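Local atomic coordinates of quinone oxidoreductase (Coxiella burnetii, PDB entry 3TQH), a protein that binds NADPH and probably reduces quinones, as a member of the medium-chain dehydrogenase/reductase superfamily. Residues 10-15 / 61-66. Numbering follows the deposited sequence.
Sequences IQFDQF and KKLKNN
Phe15 sets the edge of its ring against Lys64 CA. Its CE2 lies 3.9 Å from Lys64 CA, which sits near the ring plane. On the next ring carbon, Phe15 CZ comes within 4.3 Å of Leu63 C. CG stands anti to the carbonyl carbon of Phe15 (chi1 -60°), and the CB bond already points toward the 61-66 segment. This torsion carries the ring to the backbone of Leu63 and Lys64.

The chain there bends in a type I beta turn from Leu63 to Asn66. Asn66 N donates to Leu63 O at 2.9 Å and closes it.

The buried side of the contact belongs to Phe12 and Leu63. Phe12 CZ and Leu63 CD1 approach to 4.4 Å. The Phe12 ring also has CE1 of Phe15 at its edge, so Phe12 links Phe15 to the Leu63 side chain. Leu21 of strand 21-27 also touches Phe12, and Phe12 shares a backbone hydrogen bond with Ser69.

The Lys64 side is exposed. The ring comes close to the backbone here, but the Lys64 CB bond points away from the 10-15 segment. The side chains barely meet, at 4.5 Å between Phe15 CE2 and Lys64 CB.

The contact joins segment 10-15, on strand 6-12, to segment 61-66, on helix 58-63 of the GroES-like domain. Phe15 lies about 9 Å, side chain to side chain, from the NADPH-binding Lys51. No hydrogen bond or salt bridge spans the two segments, so van der Waals and hydrophobic contact alone joins them directly.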
ATOM      1  N   ILE A  10      18.395  -3.902   5.228  1.00 16.97           N
ATOM      2  CA  ILE A  10      18.462  -2.445   5.281  1.00 16.89           C
ATOM      3  C   ILE A  10      18.034  -1.995   6.669  1.00 17.15           C
ATOM      4  O   ILE A  10      16.979  -2.383   7.152  1.00 16.84           O
ATOM      5  CB  ILE A  10      17.554  -1.774   4.224  1.00 15.40           C
ATOM      6  CG1 ILE A  10      18.089  -2.033   2.805  1.00 15.63           C
ATOM      7  CG2 ILE A  10      17.443  -0.266   4.479  1.00 15.56           C
ATOM      8  CD1 ILE A  10      19.406  -1.355   2.499  1.00 16.17           C
ATOM      9  N   GLN A  11      18.866  -1.194   7.319  1.00 18.49           N
ATOM     10  CA  GLN A  11      18.497  -0.596   8.594  1.00 18.91           C
ATOM     11  C   GLN A  11      18.767   0.888   8.565  1.00 19.15           C
ATOM     12  O   GLN A  11      19.450   1.379   7.673  1.00 19.64           O
ATOM     13  CB  GLN A  11      19.260  -1.254   9.741  1.00 20.76           C
ATOM     14  CG  GLN A  11      18.630  -2.566  10.182  1.00 20.96           C
ATOM     15  CD  GLN A  11      19.433  -3.313  11.226  1.00 22.99           C
ATOM     16  OE1 GLN A  11      19.109  -4.452  11.545  1.00 24.95           O
ATOM     17  NE2 GLN A  11      20.483  -2.690  11.756  1.00 24.02           N
ATOM     18  N   PHE A  12      18.199   1.599   9.528  1.00 19.49           N
ATOM     19  CA  PHE A  12      18.554   2.989   9.770  1.00 20.42           C
ATOM     20  C   PHE A  12      18.774   3.172  11.269  1.00 22.60           C
ATOM     21  O   PHE A  12      18.073   2.571  12.078  1.00 22.61           O
ATOM     22  CB  PHE A  12      17.496   3.953   9.198  1.00 19.00           C
ATOM     23  CG  PHE A  12      16.128   3.848   9.841  1.00 17.78           C
ATOM     24  CD1 PHE A  12      15.673   4.840  10.698  1.00 18.51           C
ATOM     25  CD2 PHE A  12      15.284   2.781   9.560  1.00 16.36           C
ATOM     26  CE1 PHE A  12      14.412   4.762  11.287  1.00 18.08           C
ATOM     27  CE2 PHE A  12      14.024   2.690  10.150  1.00 15.45           C
ATOM     28  CZ  PHE A  12      13.589   3.683  11.014  1.00 16.62           C
ATOM     29  N   ASP A  13      19.772   3.980  11.620  1.00 24.73           N
ATOM     30  CA  ASP A  13      20.150   4.227  13.009  1.00 27.31           C
ATOM     31  C   ASP A  13      19.505   5.493  13.566  1.00 27.80           C
ATOM     32  O   ASP A  13      19.422   5.671  14.777  1.00 29.45           O
ATOM     33  CB  ASP A  13      21.673   4.355  13.118  1.00 29.80           C
ATOM     34  CG  ASP A  13      22.398   3.073  12.743  1.00 31.02           C
ATOM     35  OD1 ASP A  13      21.769   2.194  12.112  1.00 30.87           O
ATOM     36  OD2 ASP A  13      23.599   2.942  13.078  1.00 34.58           O
ATOM     37  N   GLN A  14      19.059   6.374  12.679  1.00 26.55           N
ATOM     38  CA  GLN A  14      18.485   7.650  13.082  1.00 27.52           C
ATOM     39  C   GLN A  14      17.427   8.067  12.082  1.00 25.18           C
ATOM     40  O   GLN A  14      17.492   7.691  10.908  1.00 23.52           O
ATOM     41  CB  GLN A  14      19.578   8.725  13.162  1.00 29.85           C
ATOM     42  CG  GLN A  14      20.415   8.854  11.884  1.00 30.12           C
ATOM     43  CD  GLN A  14      21.596   9.800  12.035  1.00 33.55           C
ATOM     44  OE1 GLN A  14      21.427  11.002  12.238  1.00 34.40           O
ATOM     45  NE2 GLN A  14      22.801   9.257  11.920  1.00 35.95           N
ATOM     46  N   PHE A  15      16.454   8.845  12.544  1.00 25.43           N
ATOM     47  CA  PHE A  15      15.451   9.407  11.651  1.00 23.76           C
ATOM     48  C   PHE A  15      16.103  10.500  10.825  1.00 24.12           C
ATOM     49  O   PHE A  15      16.819  11.346  11.356  1.00 26.20           O
ATOM     50  CB  PHE A  15      14.276   9.996  12.431  1.00 24.52           C
ATOM     51  CG  PHE A  15      13.547   8.998  13.284  1.00 24.19           C
ATOM     52  CD1 PHE A  15      12.902   7.915  12.709  1.00 21.07           C
ATOM     53  CD2 PHE A  15      13.492   9.155  14.663  1.00 26.82           C
ATOM     54  CE1 PHE A  15      12.223   6.997  13.489  1.00 21.51           C
ATOM     55  CE2 PHE A  15      12.813   8.238  15.453  1.00 27.43           C
ATOM     56  CZ  PHE A  15      12.177   7.156  14.862  1.00 24.53           C
ATOM     57  N   LYS A  61       7.062   6.939  16.352  1.00 32.76           N
ATOM     58  CA  LYS A  61       6.871   7.207  17.781  1.00 36.38           C
ATOM     59  C   LYS A  61       7.311   6.008  18.630  1.00 37.48           C
ATOM     60  O   LYS A  61       7.994   6.173  19.643  1.00 39.86           O
ATOM     61  CB  LYS A  61       5.394   7.526  18.064  1.00 37.85           C
ATOM     62  CG  LYS A  61       5.125   8.364  19.312  1.00 42.56           C
ATOM     63  CD  LYS A  61       4.897   9.845  18.976  1.00 44.15           C
ATOM     64  CE  LYS A  61       4.418  10.634  20.190  1.00 48.32           C
ATOM     65  NZ  LYS A  61       5.404  10.629  21.307  1.00 51.29           N
ATOM     66  N   LYS A  62       6.917   4.808  18.207  1.00 36.17           N
ATOM     67  CA  LYS A  62       7.244   3.566  18.928  1.00 37.30           C
ATOM     68  C   LYS A  62       8.703   3.126  18.738  1.00 36.20           C
ATOM     69  O   LYS A  62       9.306   2.568  19.654  1.00 38.17           O
ATOM     70  CB  LYS A  62       6.325   2.427  18.474  1.00 36.37           C
ATOM     71  CG  LYS A  62       4.834   2.648  18.740  1.00 38.69           C
ATOM     72  CD  LYS A  62       4.394   2.130  20.115  1.00 43.39           C
ATOM     73  CE  LYS A  62       2.882   1.880  20.165  1.00 45.10           C
ATOM     74  NZ  LYS A  62       2.437   0.886  19.121  1.00 42.97           N
ATOM     75  N   LEU A  63       9.256   3.363  17.548  1.00 33.28           N
ATOM     76  CA  LEU A  63      10.653   3.023  17.254  1.00 32.56           C
ATOM     77  C   LEU A  63      11.652   4.052  17.782  1.00 34.42           C
ATOM     78  O   LEU A  63      12.858   3.826  17.698  1.00 34.58           O
ATOM     79  CB  LEU A  63      10.873   2.880  15.742  1.00 29.57           C
ATOM     80  CG  LEU A  63      10.288   1.676  15.013  1.00 27.56           C
ATOM     81  CD1 LEU A  63      10.580   1.794  13.528  1.00 25.54           C
ATOM     82  CD2 LEU A  63      10.853   0.384  15.562  1.00 29.01           C
ATOM     83  N   LYS A  64      11.156   5.173  18.310  1.00 35.99           N
ATOM     84  CA  LYS A  64      11.995   6.289  18.776  1.00 38.06           C
ATOM     85  C   LYS A  64      13.176   5.862  19.649  1.00 40.03           C
ATOM     86  O   LYS A  64      14.307   6.294  19.418  1.00 40.55           O
ATOM     87  CB  LYS A  64      11.125   7.319  19.519  1.00 40.41           C
ATOM     88  CG  LYS A  64      11.871   8.340  20.387  1.00 44.30           C
ATOM     89  CD  LYS A  64      10.945   9.498  20.793  1.00 47.07           C
ATOM     90  CE  LYS A  64      11.101   9.888  22.265  1.00 52.26           C
ATOM     91  NZ  LYS A  64      12.421  10.498  22.594  1.00 54.88           N
ATOM     92  N   ASN A  65      12.910   5.018  20.643  1.00 41.40           N
ATOM     93  CA  ASN A  65      13.949   4.555  21.563  1.00 43.61           C
ATOM     94  C   ASN A  65      14.411   3.125  21.259  1.00 41.77           C
ATOM     95  O   ASN A  65      15.026   2.480  22.104  1.00 44.02           O
ATOM     96  CB  ASN A  65      13.449   4.662  23.014  1.00 47.37           C
ATOM     97  CG  ASN A  65      13.653   6.050  23.609  1.00 50.79           C
ATOM     98  OD1 ASN A  65      12.703   6.824  23.764  1.00 51.86           O
ATOM     99  ND2 ASN A  65      14.901   6.370  23.948  1.00 53.36           N
ATOM    100  N   ASN A  66      14.143   2.644  20.048  1.00 37.85           N
ATOM    101  CA  ASN A  66      14.402   1.244  19.695  1.00 36.32           C
ATOM    102  C   ASN A  66      15.152   1.051  18.370  1.00 33.17           C
ATOM    103  O   ASN A  66      15.077  -0.016  17.761  1.00 31.80           O
ATOM    104  CB  ASN A  66      13.078   0.466  19.674  1.00 35.53           C
ATOM    105  CG  ASN A  66      12.489   0.275  21.064  1.00 39.44           C
ATOM    106  OD1 ASN A  66      11.868   1.183  21.625  1.00 41.93           O
ATOM    107  ND2 ASN A  66      12.684  -0.913  21.628  1.00 41.63           N
TER